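Local atomic coordinates of protein-arginine-phosphatase (Bacillus subtilis subsp. subtilis, PDB entry 4KK3), a protein that removes phosphate specifically from phosphoarginine residues of many proteins, counteracting the arginine kinase McsB and restoring DNA binding by the repressor CtsR. Residues A47-H59 / F120-D132. Numbering follows the deposited sequence.
Sequences ATPHAVEALFEKH and FGGSIDIYKQTRD
His50 CB sits over the centre of one face of the Tyr127 ring, a CH-pi contact 3.4 Å from the centroid, while the imidazole turns its edge to the same ring in an offset edge-to-face pair. Ile124 N lies toward the rim of one imidazole face, and Gly122 O approaches its edge at CD2. Thr48 CG2 meets the edge of the Phe120 ring. Lys58 CE lies over the rim of one face of the Arg131 guanidinium, Lys128 CB over the rim of the opposite one. In its plane, NH1 donates to Ala54 O (2.8 Å, 159° at the hydrogen), and NE and NH2 grip Asp132 OD1 side-on, a salt bridge reaching that oxygen from one face of the carboxylate. The bend at chi3 (71°) turns the group toward Glu57, whose steeply inclined carboxylate completes the network: OE2 forms a salt bridge with Arg131 NH1 (3.4 Å) and a weak hydrogen bond with NH2, and OE1 a hydrogen-bonded salt bridge with Lys128 NZ (2.7 Å), syn but somewhat out of plane. Thr48 OG1 gives a weak hydrogen bond to Tyr127 OH (3.2 Å). A leucine replacing Arg131 would probably leave Ala54 O and Asp132 OD1 without these donors and Glu57 with only Lys128 of the two cations described. The helices, crossing at -57°, flank helix 13-28, Met16 meeting Ala51, Leu55 and Thr130.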
# COMPACT_ATOMS: atom_id res chain seq x y z
N ALA A 47 2.10 6.75 -11.48
CA ALA A 47 1.58 7.44 -10.31
C ALA A 47 1.07 8.78 -10.80
O ALA A 47 1.59 9.31 -11.78
CB ALA A 47 2.68 7.62 -9.28
N THR A 48 0.03 9.31 -10.16
CA THR A 48 -0.53 10.59 -10.58
C THR A 48 0.45 11.69 -10.23
O THR A 48 1.24 11.54 -9.31
CB THR A 48 -1.85 10.89 -9.88
OG1 THR A 48 -1.61 11.01 -8.47
CG2 THR A 48 -2.86 9.78 -10.14
N PRO A 49 0.39 12.80 -10.96
CA PRO A 49 1.33 13.90 -10.68
C PRO A 49 1.30 14.36 -9.23
O PRO A 49 2.36 14.60 -8.66
CB PRO A 49 0.84 15.01 -11.61
CG PRO A 49 0.22 14.29 -12.75
CD PRO A 49 -0.44 13.07 -12.15
N HIS A 50 0.11 14.46 -8.64
CA HIS A 50 0.01 14.91 -7.25
C HIS A 50 0.66 13.95 -6.26
O HIS A 50 1.22 14.38 -5.26
CB HIS A 50 -1.45 15.12 -6.85
CG HIS A 50 -2.07 16.37 -7.41
ND1 HIS A 50 -1.32 17.38 -7.98
CD2 HIS A 50 -3.36 16.77 -7.47
CE1 HIS A 50 -2.13 18.35 -8.38
NE2 HIS A 50 -3.37 18.00 -8.08
N ALA A 51 0.56 12.64 -6.53
CA ALA A 51 1.17 11.64 -5.66
C ALA A 51 2.69 11.78 -5.74
O ALA A 51 3.41 11.74 -4.72
CB ALA A 51 0.74 10.23 -6.08
N VAL A 52 3.17 11.95 -6.97
CA VAL A 52 4.60 12.18 -7.20
C VAL A 52 5.10 13.43 -6.48
O VAL A 52 6.14 13.41 -5.80
CB VAL A 52 4.93 12.26 -8.70
CG1 VAL A 52 6.35 12.79 -8.92
CG2 VAL A 52 4.77 10.89 -9.34
N GLU A 53 4.35 14.52 -6.62
CA GLU A 53 4.73 15.78 -6.00
C GLU A 53 4.70 15.68 -4.47
O GLU A 53 5.58 16.18 -3.78
CB GLU A 53 3.82 16.93 -6.51
CG GLU A 53 3.97 18.23 -5.73
CD GLU A 53 3.16 19.37 -6.32
OE1 GLU A 53 2.33 19.12 -7.22
OE2 GLU A 53 3.35 20.53 -5.88
N ALA A 54 3.69 14.99 -3.93
CA ALA A 54 3.57 14.82 -2.49
C ALA A 54 4.79 14.11 -1.90
O ALA A 54 5.28 14.48 -0.83
CB ALA A 54 2.28 14.05 -2.16
N LEU A 55 5.29 13.10 -2.60
CA LEU A 55 6.45 12.37 -2.09
C LEU A 55 7.73 13.15 -2.37
O LEU A 55 8.66 13.11 -1.57
CB LEU A 55 6.55 10.98 -2.70
CG LEU A 55 5.42 10.01 -2.32
CD1 LEU A 55 5.86 8.55 -2.34
CD2 LEU A 55 4.73 10.37 -1.01
N PHE A 56 7.76 13.84 -3.50
CA PHE A 56 8.93 14.63 -3.90
C PHE A 56 9.27 15.68 -2.83
O PHE A 56 10.45 15.94 -2.53
CB PHE A 56 8.65 15.28 -5.26
CG PHE A 56 9.83 16.03 -5.85
CD1 PHE A 56 10.80 15.36 -6.57
CD2 PHE A 56 9.92 17.40 -5.71
CE1 PHE A 56 11.88 16.06 -7.12
CE2 PHE A 56 10.99 18.10 -6.26
CZ PHE A 56 11.96 17.42 -6.97
N GLU A 57 8.23 16.25 -2.23
CA GLU A 57 8.37 17.20 -1.13
C GLU A 57 9.16 16.63 0.06
O GLU A 57 9.90 17.35 0.73
CB GLU A 57 6.99 17.70 -0.68
CG GLU A 57 6.97 18.33 0.70
CD GLU A 57 5.58 18.80 1.09
OE1 GLU A 57 4.79 19.08 0.18
OE2 GLU A 57 5.28 18.89 2.30
N LYS A 58 9.01 15.33 0.28
CA LYS A 58 9.71 14.63 1.35
C LYS A 58 10.96 13.91 0.86
O LYS A 58 11.48 13.02 1.54
CB LYS A 58 8.77 13.62 2.02
CG LYS A 58 7.51 14.25 2.59
CD LYS A 58 7.81 14.96 3.90
CE LYS A 58 6.53 15.26 4.66
NZ LYS A 58 6.81 15.80 6.02
N HIS A 59 11.43 14.29 -0.32
CA HIS A 59 12.64 13.74 -0.92
C HIS A 59 12.56 12.25 -1.20
O HIS A 59 13.55 11.53 -1.07
CB HIS A 59 13.88 14.09 -0.08
CG HIS A 59 14.02 15.56 0.18
ND1 HIS A 59 14.87 16.36 -0.54
CD2 HIS A 59 13.40 16.37 1.07
CE1 HIS A 59 14.78 17.60 -0.10
NE2 HIS A 59 13.89 17.64 0.87
N PHE A 120 -7.76 10.45 -5.27
CA PHE A 120 -7.77 10.76 -6.70
C PHE A 120 -8.77 11.86 -7.05
O PHE A 120 -9.89 11.88 -6.54
CB PHE A 120 -8.06 9.51 -7.55
CG PHE A 120 -8.02 9.77 -9.03
CD1 PHE A 120 -9.18 10.06 -9.73
CD2 PHE A 120 -6.81 9.77 -9.71
CE1 PHE A 120 -9.14 10.33 -11.09
CE2 PHE A 120 -6.76 10.03 -11.07
CZ PHE A 120 -7.93 10.31 -11.76
N GLY A 121 -8.35 12.78 -7.91
CA GLY A 121 -9.19 13.90 -8.30
C GLY A 121 -9.12 15.06 -7.31
O GLY A 121 -9.67 16.13 -7.57
N GLY A 122 -8.43 14.85 -6.20
CA GLY A 122 -8.31 15.88 -5.18
C GLY A 122 -7.13 16.80 -5.41
O GLY A 122 -6.30 16.55 -6.28
N SER A 123 -7.07 17.87 -4.63
CA SER A 123 -5.99 18.86 -4.76
C SER A 123 -4.70 18.28 -4.21
O SER A 123 -4.71 17.22 -3.59
CB SER A 123 -6.33 20.13 -4.00
OG SER A 123 -6.31 19.89 -2.60
N ILE A 124 -3.60 18.99 -4.42
CA ILE A 124 -2.32 18.58 -3.86
C ILE A 124 -2.42 18.47 -2.34
O ILE A 124 -1.79 17.62 -1.72
CB ILE A 124 -1.18 19.55 -4.28
CG1 ILE A 124 0.19 19.00 -3.87
CG2 ILE A 124 -1.40 20.96 -3.72
CD1 ILE A 124 0.53 17.65 -4.48
N ASP A 125 -3.24 19.31 -1.72
CA ASP A 125 -3.39 19.26 -0.27
C ASP A 125 -4.11 18.00 0.21
O ASP A 125 -3.78 17.48 1.28
CB ASP A 125 -4.07 20.52 0.25
CG ASP A 125 -3.27 21.77 -0.08
OD1 ASP A 125 -2.15 21.91 0.44
OD2 ASP A 125 -3.78 22.59 -0.87
N ILE A 126 -5.07 17.51 -0.57
CA ILE A 126 -5.71 16.22 -0.27
C ILE A 126 -4.67 15.10 -0.30
O ILE A 126 -4.60 14.26 0.61
CB ILE A 126 -6.83 15.89 -1.27
CG1 ILE A 126 -8.00 16.85 -1.12
CG2 ILE A 126 -7.34 14.45 -1.07
CD1 ILE A 126 -8.74 16.71 0.20
N TYR A 127 -3.84 15.10 -1.34
CA TYR A 127 -2.77 14.10 -1.46
C TYR A 127 -1.76 14.18 -0.32
O TYR A 127 -1.29 13.15 0.16
CB TYR A 127 -2.03 14.25 -2.78
CG TYR A 127 -2.68 13.55 -3.94
CD1 TYR A 127 -3.78 14.11 -4.57
CD2 TYR A 127 -2.19 12.34 -4.41
CE1 TYR A 127 -4.38 13.49 -5.63
CE2 TYR A 127 -2.78 11.71 -5.49
CZ TYR A 127 -3.88 12.29 -6.09
OH TYR A 127 -4.48 11.67 -7.16
N LYS A 128 -1.41 15.39 0.10
CA LYS A 128 -0.42 15.52 1.16
C LYS A 128 -0.99 14.99 2.48
O LYS A 128 -0.26 14.43 3.29
CB LYS A 128 0.09 16.95 1.30
CG LYS A 128 0.91 17.39 0.11
CD LYS A 128 1.46 18.80 0.32
CE LYS A 128 2.02 19.39 -0.96
NZ LYS A 128 2.78 20.65 -0.69
N GLN A 129 -2.30 15.16 2.67
CA GLN A 129 -2.97 14.59 3.84
C GLN A 129 -2.96 13.06 3.79
O GLN A 129 -2.71 12.41 4.80
CB GLN A 129 -4.41 15.12 3.94
CG GLN A 129 -4.48 16.63 4.21
CD GLN A 129 -5.90 17.16 4.23
OE1 GLN A 129 -6.39 17.71 3.24
NE2 GLN A 129 -6.58 16.99 5.36
N THR A 130 -3.21 12.50 2.62
CA THR A 130 -3.12 11.05 2.43
C THR A 130 -1.70 10.57 2.71
O THR A 130 -1.48 9.58 3.41
CB THR A 130 -3.51 10.66 1.00
OG1 THR A 130 -4.88 11.04 0.78
CG2 THR A 130 -3.37 9.16 0.80
N ARG A 131 -0.73 11.28 2.15
CA ARG A 131 0.67 10.96 2.41
C ARG A 131 0.96 10.89 3.92
O ARG A 131 1.58 9.94 4.40
CB ARG A 131 1.59 11.99 1.75
CG ARG A 131 3.06 11.77 2.05
CD ARG A 131 3.87 13.04 1.76
NE ARG A 131 3.59 14.09 2.74
CZ ARG A 131 3.77 15.39 2.53
NH1 ARG A 131 4.22 15.85 1.36
NH2 ARG A 131 3.47 16.25 3.49
N ASP A 132 0.53 11.92 4.65
CA ASP A 132 0.80 11.99 6.09
C ASP A 132 0.09 10.89 6.86
O ASP A 132 0.63 10.33 7.81
CB ASP A 132 0.40 13.36 6.65
CG ASP A 132 1.33 14.47 6.17
OD1 ASP A 132 2.40 14.16 5.62
OD2 ASP A 132 0.99 15.66 6.37